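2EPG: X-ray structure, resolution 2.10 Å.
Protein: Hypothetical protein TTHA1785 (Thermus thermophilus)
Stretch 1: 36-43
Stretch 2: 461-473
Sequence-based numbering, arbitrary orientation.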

# COMPACT_ATOMS: atom_id res chain seq x y z
N PHE A 36 4.82 -10.71 16.04
CA PHE A 36 5.58 -9.95 15.05
C PHE A 36 6.59 -10.83 14.33
O PHE A 36 7.07 -11.82 14.87
CB PHE A 36 6.29 -8.72 15.67
CG PHE A 36 7.36 -9.05 16.67
CD1 PHE A 36 7.04 -9.28 18.01
CD2 PHE A 36 8.70 -9.11 16.29
CE1 PHE A 36 8.03 -9.56 18.95
CE2 PHE A 36 9.70 -9.39 17.22
CZ PHE A 36 9.37 -9.62 18.56
N PHE A 37 6.87 -10.49 13.07
CA PHE A 37 7.80 -11.26 12.27
C PHE A 37 9.13 -10.52 12.18
O PHE A 37 9.16 -9.31 11.94
CB PHE A 37 7.21 -11.50 10.87
CG PHE A 37 5.81 -12.08 10.89
CD1 PHE A 37 4.69 -11.24 10.88
CD2 PHE A 37 5.61 -13.45 10.97
CE1 PHE A 37 3.40 -11.77 10.95
CE2 PHE A 37 4.32 -13.99 11.04
CZ PHE A 37 3.22 -13.15 11.03
N ALA A 38 10.23 -11.24 12.38
CA ALA A 38 11.53 -10.58 12.31
C ALA A 38 12.70 -11.54 12.16
O ALA A 38 12.56 -12.75 12.28
CB ALA A 38 11.73 -9.72 13.55
N SER A 39 13.87 -10.97 11.90
CA SER A 39 15.11 -11.73 11.71
C SER A 39 15.90 -11.70 13.00
O SER A 39 15.59 -10.93 13.90
CB SER A 39 15.99 -11.10 10.62
OG SER A 39 15.50 -11.34 9.31
N LYS A 40 16.93 -12.55 13.08
CA LYS A 40 17.79 -12.54 14.25
C LYS A 40 18.46 -11.18 14.21
O LYS A 40 18.75 -10.58 15.24
CB LYS A 40 18.83 -13.66 14.18
CG LYS A 40 18.28 -15.02 14.60
CD LYS A 40 17.61 -14.90 15.97
CE LYS A 40 16.87 -16.16 16.37
NZ LYS A 40 16.02 -15.90 17.57
N GLU A 41 18.68 -10.70 12.99
CA GLU A 41 19.31 -9.41 12.77
C GLU A 41 18.36 -8.25 13.01
O GLU A 41 18.75 -7.22 13.57
CB GLU A 41 19.87 -9.35 11.35
CG GLU A 41 20.94 -10.39 11.06
CD GLU A 41 22.03 -10.43 12.14
OE1 GLU A 41 21.79 -11.03 13.21
OE2 GLU A 41 23.12 -9.86 11.92
N ILE A 42 17.11 -8.41 12.60
CA ILE A 42 16.11 -7.36 12.79
C ILE A 42 15.85 -7.16 14.28
O ILE A 42 15.69 -6.03 14.75
CB ILE A 42 14.79 -7.69 12.06
CG1 ILE A 42 15.03 -7.67 10.55
CG2 ILE A 42 13.70 -6.70 12.46
CD1 ILE A 42 13.84 -8.10 9.73
N LEU A 43 15.81 -8.25 15.03
CA LEU A 43 15.58 -8.18 16.47
C LEU A 43 16.64 -7.32 17.12
O LEU A 43 16.37 -6.61 18.08
CB LEU A 43 15.63 -9.57 17.10
CG LEU A 43 14.35 -10.40 17.06
CD1 LEU A 43 14.66 -11.78 17.60
CD2 LEU A 43 13.28 -9.71 17.89
N SER A 461 17.36 -7.55 0.74
CA SER A 461 16.44 -7.03 1.75
C SER A 461 16.19 -7.98 2.91
O SER A 461 15.74 -9.11 2.70
CB SER A 461 15.11 -6.68 1.12
OG SER A 461 14.22 -6.17 2.09
N LEU A 462 16.48 -7.52 4.12
CA LEU A 462 16.28 -8.33 5.31
C LEU A 462 14.78 -8.47 5.52
O LEU A 462 14.29 -9.53 5.91
CB LEU A 462 16.91 -7.66 6.53
CG LEU A 462 18.44 -7.51 6.51
CD1 LEU A 462 18.85 -6.54 7.60
CD2 LEU A 462 19.12 -8.87 6.71
N VAL A 463 14.05 -7.40 5.23
CA VAL A 463 12.60 -7.43 5.37
C VAL A 463 12.02 -8.56 4.51
O VAL A 463 11.33 -9.44 5.03
CB VAL A 463 11.98 -6.08 4.96
CG1 VAL A 463 10.46 -6.14 5.09
CG2 VAL A 463 12.55 -4.97 5.86
N VAL A 464 12.33 -8.55 3.22
CA VAL A 464 11.84 -9.59 2.31
C VAL A 464 12.31 -10.97 2.79
O VAL A 464 11.59 -11.96 2.66
CB VAL A 464 12.33 -9.36 0.86
CG1 VAL A 464 11.96 -10.56 -0.01
CG2 VAL A 464 11.70 -8.09 0.29
N GLU A 465 13.52 -11.03 3.33
CA GLU A 465 14.11 -12.27 3.83
C GLU A 465 13.26 -12.80 5.00
O GLU A 465 12.92 -13.99 5.07
CB GLU A 465 15.54 -12.00 4.33
CG GLU A 465 16.29 -13.21 4.86
CD GLU A 465 17.59 -12.84 5.58
OE1 GLU A 465 17.53 -12.51 6.80
OE2 GLU A 465 18.67 -12.87 4.94
N ALA A 466 12.91 -11.90 5.91
CA ALA A 466 12.11 -12.30 7.07
C ALA A 466 10.72 -12.73 6.60
O ALA A 466 10.18 -13.75 7.04
CB ALA A 466 12.00 -11.17 8.04
N VAL A 467 10.15 -11.95 5.70
CA VAL A 467 8.83 -12.26 5.18
C VAL A 467 8.80 -13.63 4.53
O VAL A 467 7.91 -14.44 4.83
CB VAL A 467 8.36 -11.19 4.17
CG1 VAL A 467 7.37 -11.78 3.20
CG2 VAL A 467 7.73 -10.03 4.94
N GLU A 468 9.75 -13.91 3.65
CA GLU A 468 9.75 -15.22 3.00
C GLU A 468 10.03 -16.30 4.04
O GLU A 468 9.42 -17.37 4.02
CB GLU A 468 10.77 -15.28 1.86
CG GLU A 468 10.74 -16.64 1.14
CD GLU A 468 11.45 -16.65 -0.20
OE1 GLU A 468 12.66 -16.32 -0.24
OE2 GLU A 468 10.78 -17.00 -1.22
N GLY A 469 10.95 -16.02 4.96
CA GLY A 469 11.27 -16.98 5.99
C GLY A 469 10.08 -17.31 6.88
O GLY A 469 9.89 -18.46 7.27
N ALA A 470 9.27 -16.30 7.21
CA ALA A 470 8.11 -16.52 8.05
C ALA A 470 6.99 -17.20 7.26
O ALA A 470 5.99 -17.60 7.83
CB ALA A 470 7.60 -15.17 8.63
N GLY A 471 7.17 -17.34 5.95
CA GLY A 471 6.16 -17.99 5.13
C GLY A 471 4.98 -17.12 4.71
O GLY A 471 3.97 -17.62 4.22
N ILE A 472 5.10 -15.80 4.87
CA ILE A 472 4.00 -14.92 4.49
C ILE A 472 4.26 -14.05 3.27
O ILE A 472 3.67 -12.98 3.12
CB ILE A 472 3.60 -14.01 5.68
CG1 ILE A 472 4.80 -13.17 6.15
CG2 ILE A 472 3.09 -14.86 6.81
CD1 ILE A 472 4.39 -12.07 7.17
N GLY A 473 5.14 -14.51 2.38
CA GLY A 473 5.45 -13.76 1.18
C GLY A 473 6.50 -14.45 0.34
O GLY A 473 7.70 -14.33 0.61

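How do the two backbones lie against each other? Stretch 1 leaves a strand at Phe37, passes through a short loop and enters a helix, and along this path it follows one side of the helix 462-470. By CA distance, Ala38 lies nearest Ala466, their CA atoms 5.5 Å apart; the CA atoms of Phe37 and Ala470 are 6.8 Å apart. At Ala466 the side chain is a single methyl, and Ala38 points its own CB away, so little side chain lies between these two.

Which apolar side chains fill the contact? The Phe37 ring packs against Ala470 and Ile472. Ile472 CD1 sits over one face, 3.8 Å from the ring centroid and 11° off the normal, a CH-pi arrangement, while Ala470 CB approaches Phe37 CD2 to 3.5 Å. Further along, Ile42 CD1 lies 4.0 Å from Ala466 CB, and Ile42 CG1 is 4.4 Å from Leu462 CB, a looser contact. These groups are nonpolar, so they meet by van der Waals packing, tight at Ala470 and looser at Leu462.

Does any polar bond join the stretches? There is one, and it is weak: Ser39 OG donates to Glu465 OE1 at 3.4 Å. The Glu465 CA-to-CB bond points sideways, but its extended chain, with chi1 and chi2 both t, brings the carboxylate nearer. Ser39 OG also rests 3.7 Å from Ala466 CB, so the hydroxyl has both polar and apolar neighbors.

What shapes the helix that presents these side chains? At its start, Ser461 OG accepts from Val464 N at 3.2 Å, capping an otherwise free amide. At its end, Gly471 adopts positive phi in a Schellman motif: Gly471 N bonds to Glu468 O at 3.0 Å and Ile472 N to Val467 O at 3.1 Å. Ile472, whose N makes the second of these bonds, points toward stretch 1 and meets the Phe37 ring.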